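Side-chain contacts in probable benzoylformate decarboxylase (Rhodococcus jostii, PDB 7ORX), which belongs to the three-domain family of thiamine diphosphate-dependent enzymes and binds that cofactor, together with a sodium ion, in a four-chain assembly: residues C[221-226]-C[243-248]; C[225-230]-C[249-254]. All blocks are in the same frame, centred on the assembly; numbering follows the deposited sequence.

Interaction 1 (C[221-226]-C[243-248]); sequences ADAVLL and CPFPTR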
loop_
_atom_site.group_PDB
_atom_site.type_symbol
_atom_site.label_atom_id
_atom_site.label_comp_id
_atom_site.label_asym_id
_atom_site.label_seq_id
_atom_site.Cartn_x
_atom_site.Cartn_y
_atom_site.Cartn_z
ATOM N N ALA C 221 23.098 -29.819 -17.512
ATOM C CA ALA C 221 24.213 -30.352 -18.341
ATOM C C ALA C 221 25.438 -29.417 -18.370
ATOM O O ALA C 221 26.583 -29.960 -18.328
ATOM C CB ALA C 221 23.745 -30.591 -19.753
ATOM N N ASP C 222 25.230 -28.095 -18.474
ATOM C CA ASP C 222 26.336 -27.107 -18.581
ATOM C C ASP C 222 26.980 -26.901 -17.202
ATOM O O ASP C 222 28.186 -26.711 -17.116
ATOM C CB ASP C 222 25.830 -25.789 -19.198
ATOM C CG ASP C 222 25.359 -25.955 -20.644
ATOM O OD1 ASP C 222 26.137 -26.534 -21.435
ATOM O OD2 ASP C 222 24.241 -25.458 -21.000
ATOM N N ALA C 223 26.193 -26.917 -16.140
ATOM C CA ALA C 223 26.712 -26.952 -14.767
ATOM C C ALA C 223 27.599 -28.199 -14.613
ATOM O O ALA C 223 28.694 -28.096 -14.026
ATOM C CB ALA C 223 25.567 -27.012 -13.815
ATOM N N VAL C 224 27.144 -29.347 -15.123
ATOM C CA VAL C 224 27.920 -30.614 -15.056
ATOM C C VAL C 224 29.239 -30.384 -15.772
ATOM O O VAL C 224 30.288 -30.685 -15.180
ATOM C CB VAL C 224 27.171 -31.827 -15.632
ATOM C CG1 VAL C 224 28.135 -32.924 -16.035
ATOM C CG2 VAL C 224 26.125 -32.359 -14.662
ATOM N N LEU C 225 29.188 -29.862 -17.000
ATOM C CA LEU C 225 30.410 -29.763 -17.827
ATOM C C LEU C 225 31.401 -28.837 -17.118
ATOM O O LEU C 225 32.600 -29.119 -17.099
ATOM C CB LEU C 225 30.013 -29.282 -19.213
ATOM C CG LEU C 225 31.184 -29.048 -20.169
ATOM C CD1 LEU C 225 32.080 -30.278 -20.291
ATOM C CD2 LEU C 225 30.658 -28.619 -21.516
ATOM N N LEU C 226 30.903 -27.794 -16.483
ATOM C CA LEU C 226 31.740 -26.786 -15.784
ATOM C C LEU C 226 32.412 -27.419 -14.566
ATOM O O LEU C 226 33.600 -27.184 -14.375
ATOM C CB LEU C 226 30.868 -25.587 -15.385
ATOM C CG LEU C 226 31.603 -24.483 -14.623
ATOM C CD1 LEU C 226 32.784 -23.960 -15.442
ATOM C CD2 LEU C 226 30.665 -23.330 -14.273
ATOM N N CYS C 243 16.309 -29.252 -7.844
ATOM C CA CYS C 243 17.605 -29.936 -7.876
ATOM C C CYS C 243 18.312 -29.574 -9.176
ATOM O O CYS C 243 17.863 -29.941 -10.256
ATOM C CB CYS C 243 17.438 -31.441 -7.811
ATOM S SG CYS C 243 19.035 -32.278 -7.954
ATOM N N PRO C 244 19.383 -28.780 -9.110
ATOM C CA PRO C 244 20.060 -28.300 -10.303
ATOM C C PRO C 244 21.216 -29.148 -10.829
ATOM O O PRO C 244 21.942 -28.715 -11.726
ATOM C CB PRO C 244 20.629 -26.969 -9.804
ATOM C CG PRO C 244 20.988 -27.274 -8.378
ATOM C CD PRO C 244 19.841 -28.119 -7.894
ATOM N N PHE C 245 21.394 -30.341 -10.296
ATOM C CA PHE C 245 22.603 -31.134 -10.630
ATOM C C PHE C 245 22.337 -32.607 -10.393
ATOM O O PHE C 245 21.599 -32.941 -9.476
ATOM C CB PHE C 245 23.729 -30.675 -9.715
ATOM C CG PHE C 245 25.101 -30.985 -10.214
ATOM C CD1 PHE C 245 25.681 -30.198 -11.189
ATOM C CD2 PHE C 245 25.832 -32.008 -9.653
ATOM C CE1 PHE C 245 26.961 -30.458 -11.639
ATOM C CE2 PHE C 245 27.125 -32.263 -10.096
ATOM C CZ PHE C 245 27.685 -31.498 -11.104
ATOM N N PRO C 246 22.954 -33.521 -11.165
ATOM C CA PRO C 246 22.798 -34.957 -10.899
ATOM C C PRO C 246 23.336 -35.317 -9.497
ATOM O O PRO C 246 24.450 -35.007 -9.214
ATOM C CB PRO C 246 23.596 -35.640 -12.028
ATOM C CG PRO C 246 24.011 -34.577 -13.012
ATOM C CD PRO C 246 23.819 -33.237 -12.313
ATOM N N THR C 247 22.542 -35.949 -8.638
ATOM C CA THR C 247 22.946 -36.274 -7.232
ATOM C C THR C 247 23.947 -37.426 -7.151
ATOM O O THR C 247 24.397 -37.666 -6.030
ATOM C CB THR C 247 21.762 -36.636 -6.327
ATOM O OG1 THR C 247 21.211 -37.894 -6.721
ATOM C CG2 THR C 247 20.721 -35.534 -6.324
ATOM N N ARG C 248 24.264 -38.117 -8.250
ATOM C CA ARG C 248 25.274 -39.222 -8.188
ATOM C C ARG C 248 26.452 -38.866 -9.111
ATOM O O ARG C 248 27.238 -39.714 -9.487
ATOM C CB ARG C 248 24.670 -40.602 -8.489
ATOM C CG ARG C 248 23.475 -40.964 -7.621
ATOM C CD ARG C 248 23.819 -41.021 -6.140
ATOM N NE ARG C 248 24.653 -42.198 -5.824
ATOM C CZ ARG C 248 25.426 -42.293 -4.734
ATOM N NH1 ARG C 248 25.447 -41.312 -3.848
ATOM N NH2 ARG C 248 26.179 -43.356 -4.518
#
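V224 and F245 have the most area buried here, and their side chains meet through carbon atoms alone. The phenyl ring reaches helix 220-230 with its CD1-CE1-CZ side. F245 CE1 leads, 3.6 Å from V224 CA, so the ring meets helix backbone as well as side chain. F245 CB does not itself aim at the helix; with CG anti to the backbone N (chi1 -159°), the ring swings round to it. V224 answers with a single methyl: CG2 lies 3.7 Å from F245 CE1. That branch sits opposite the carbonyl carbon of V224, beside its backbone N. V224 CG2 also touches the next residue of the loop and lies 3.4 Å from P246 CD. The same methylene lies over one face of the phenylalanine ring, displaced toward its rim, so V224 CG2 is bordered by the side of the aromatic ring and by the pyrrolidine together. One residue back on the helix, A223 points its CB at the loop and approaches F245 CD1 at 4.1 Å, while A223 O is found at the ring edge. L210 of strand 206-210 touches both A223 and F245, and V234 of strand 234-236 also touches the ring. Helix 220-230 links these two adjacent parallel strands in a beta-alpha-beta crossover, and the contact packs this helix against the loop that follows strand 234-236, an arrangement of the Rossmann-like central domain.

Interaction 2 (C[225-230]-C[249-254]); sequences LLAEKL and HPSFRG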
loop_
_atom_site.group_PDB
_atom_site.type_symbol
_atom_site.label_atom_id
_atom_site.label_comp_id
_atom_site.label_asym_id
_atom_site.label_seq_id
_atom_site.Cartn_x
_atom_site.Cartn_y
_atom_site.Cartn_z
ATOM N N LEU C 225 29.188 -29.862 -17.000
ATOM C CA LEU C 225 30.410 -29.763 -17.827
ATOM C C LEU C 225 31.401 -28.837 -17.118
ATOM O O LEU C 225 32.600 -29.119 -17.099
ATOM C CB LEU C 225 30.013 -29.282 -19.213
ATOM C CG LEU C 225 31.184 -29.048 -20.169
ATOM C CD1 LEU C 225 32.080 -30.278 -20.291
ATOM C CD2 LEU C 225 30.658 -28.619 -21.516
ATOM N N LEU C 226 30.903 -27.794 -16.483
ATOM C CA LEU C 226 31.740 -26.786 -15.784
ATOM C C LEU C 226 32.412 -27.419 -14.566
ATOM O O LEU C 226 33.600 -27.184 -14.375
ATOM C CB LEU C 226 30.868 -25.587 -15.385
ATOM C CG LEU C 226 31.603 -24.483 -14.623
ATOM C CD1 LEU C 226 32.784 -23.960 -15.442
ATOM C CD2 LEU C 226 30.665 -23.330 -14.273
ATOM N N ALA C 227 31.666 -28.188 -13.763
ATOM C CA ALA C 227 32.215 -28.953 -12.628
ATOM C C ALA C 227 33.275 -29.935 -13.134
ATOM O O ALA C 227 34.321 -30.027 -12.464
ATOM C CB ALA C 227 31.107 -29.655 -11.876
ATOM N N GLU C 228 33.038 -30.641 -14.250
ATOM C CA GLU C 228 34.055 -31.550 -14.855
ATOM C C GLU C 228 35.323 -30.754 -15.185
ATOM O O GLU C 228 36.414 -31.189 -14.792
ATOM C CB GLU C 228 33.492 -32.329 -16.042
ATOM C CG GLU C 228 32.771 -33.614 -15.591
ATOM C CD GLU C 228 31.703 -34.182 -16.525
ATOM O OE1 GLU C 228 31.472 -33.547 -17.633
ATOM O OE2 GLU C 228 31.075 -35.237 -16.134
ATOM N N LYS C 229 35.194 -29.585 -15.805
ATOM C CA LYS C 229 36.376 -28.820 -16.284
ATOM C C LYS C 229 37.197 -28.313 -15.100
ATOM O O LYS C 229 38.426 -28.290 -15.208
ATOM C CB LYS C 229 35.952 -27.629 -17.155
ATOM C CG LYS C 229 35.256 -28.049 -18.433
ATOM C CD LYS C 229 35.822 -27.405 -19.667
ATOM C CE LYS C 229 35.284 -28.003 -20.945
ATOM N NZ LYS C 229 35.104 -26.931 -21.950
ATOM N N LEU C 230 36.542 -27.877 -14.025
ATOM C CA LEU C 230 37.227 -27.322 -12.828
ATOM C C LEU C 230 37.531 -28.411 -11.802
ATOM O O LEU C 230 38.086 -28.053 -10.763
ATOM C CB LEU C 230 36.331 -26.259 -12.195
ATOM C CG LEU C 230 36.173 -24.979 -13.002
ATOM C CD1 LEU C 230 35.192 -24.071 -12.281
ATOM C CD2 LEU C 230 37.517 -24.287 -13.207
ATOM N N HIS C 249 26.575 -37.632 -9.484
ATOM C CA HIS C 249 27.803 -37.169 -10.159
ATOM C C HIS C 249 28.956 -37.129 -9.165
ATOM O O HIS C 249 28.774 -36.770 -8.009
ATOM C CB HIS C 249 27.561 -35.804 -10.788
ATOM C CG HIS C 249 28.672 -35.405 -11.680
ATOM N ND1 HIS C 249 29.741 -34.735 -11.198
ATOM C CD2 HIS C 249 28.885 -35.590 -13.003
ATOM C CE1 HIS C 249 30.595 -34.508 -12.189
ATOM N NE2 HIS C 249 30.075 -35.009 -13.324
ATOM N N PRO C 250 30.194 -37.460 -9.581
ATOM C CA PRO C 250 31.375 -37.267 -8.736
ATOM C C PRO C 250 31.424 -35.973 -7.917
ATOM O O PRO C 250 31.697 -36.042 -6.740
ATOM C CB PRO C 250 32.500 -37.330 -9.774
ATOM C CG PRO C 250 31.998 -38.454 -10.659
ATOM C CD PRO C 250 30.529 -38.119 -10.854
ATOM N N SER C 251 31.141 -34.831 -8.547
ATOM C CA SER C 251 31.227 -33.484 -7.929
ATOM C C SER C 251 30.153 -33.281 -6.855
ATOM O O SER C 251 30.356 -32.445 -5.992
ATOM C CB SER C 251 31.164 -32.420 -8.962
ATOM O OG SER C 251 32.375 -32.367 -9.733
ATOM N N PHE C 252 29.063 -34.039 -6.841
ATOM C CA PHE C 252 27.927 -33.778 -5.911
ATOM C C PHE C 252 28.362 -34.003 -4.473
ATOM O O PHE C 252 28.975 -35.061 -4.230
ATOM C CB PHE C 252 26.711 -34.658 -6.198
ATOM C CG PHE C 252 25.492 -34.188 -5.462
ATOM C CD1 PHE C 252 24.931 -32.956 -5.730
ATOM C CD2 PHE C 252 24.939 -34.969 -4.465
ATOM C CE1 PHE C 252 23.828 -32.516 -5.032
ATOM C CE2 PHE C 252 23.824 -34.540 -3.764
ATOM C CZ PHE C 252 23.274 -33.307 -4.056
ATOM N N ARG C 253 28.071 -33.035 -3.584
ATOM C CA ARG C 253 28.412 -33.082 -2.130
ATOM C C ARG C 253 27.188 -32.904 -1.231
ATOM O O ARG C 253 27.357 -33.012 -0.047
ATOM C CB ARG C 253 29.402 -31.977 -1.771
ATOM C CG ARG C 253 30.769 -32.116 -2.417
ATOM C CD ARG C 253 31.556 -33.252 -1.810
ATOM N NE ARG C 253 32.786 -33.494 -2.543
ATOM C CZ ARG C 253 32.892 -34.286 -3.608
ATOM N NH1 ARG C 253 31.839 -34.948 -4.090
ATOM N NH2 ARG C 253 34.080 -34.406 -4.179
ATOM N N GLY C 254 26.026 -32.582 -1.770
ATOM C CA GLY C 254 24.776 -32.416 -1.019
ATOM C C GLY C 254 24.310 -30.974 -0.934
ATOM O O GLY C 254 24.656 -30.160 -1.796
#
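H249 holds CG opposite its backbone N (chi1 -170°), which turns the imidazole toward helix 220-230, and E228 meets it with a chain that is extended beyond CG. The two join a crossover helix of the Rossmann-like central domain to the turn leading into its edge strand, 252-255. H249 NE2 donates to E228 OE2 at 3.0 Å, and the N-H...O angle of 167° shows a nearly straight bond. The oxygen lies in the imidazole plane, yet the donor arrives from above the carboxylate plane; the two planes are 44° apart. The other ring nitrogen is engaged as well, since H249 ND1 accepts S251 N at 3.0 Å. Bonds at both nitrogens fix the rotation of the ring, and an accepting ND1 fits a neutral imidazole protonated at NE2, which the carboxylate would probably polarise. E228 is exposed, so this polar link lies at the outer margin of the contact.

Deeper in, A227 and S251 are buried. A227 CB points at the turn and rests 3.7 Å from S251 OG, with S251 CB just behind. The hydroxyl's polar partner is A232 O, and V234 of the neighbouring strand touches both side chains. Residues H249 to F252 form a type I beta turn, closed by F252 N to H249 O at 3.0 Å. From just beyond the turn, R253 NH1 bonds to two carbonyl oxygens, P250 O in its carbonyl plane and F252 O from above its plane.

Both contacts draw on helix 220-230, and their segments share L225 and L226; their centres are about 7 Å apart. Interaction 1 uses the earlier part of the helix against the loop after strand 234-236, and its side-chain contacts are all apolar. Interaction 2, one turn further on, meets the turn that leads into edge strand 252-255; its centre lies about 24 Å from the centre of the chain, against about 19 Å for interaction 1. Each combines two buried residues with more accessible ones, but only interaction 2 has a hydrogen bond between its segments, where E228 is exposed to solvent. The two are continuous: F245 and H249 stack edge-to-face, and F245 CZ comes within 4.0 Å of A227 CB.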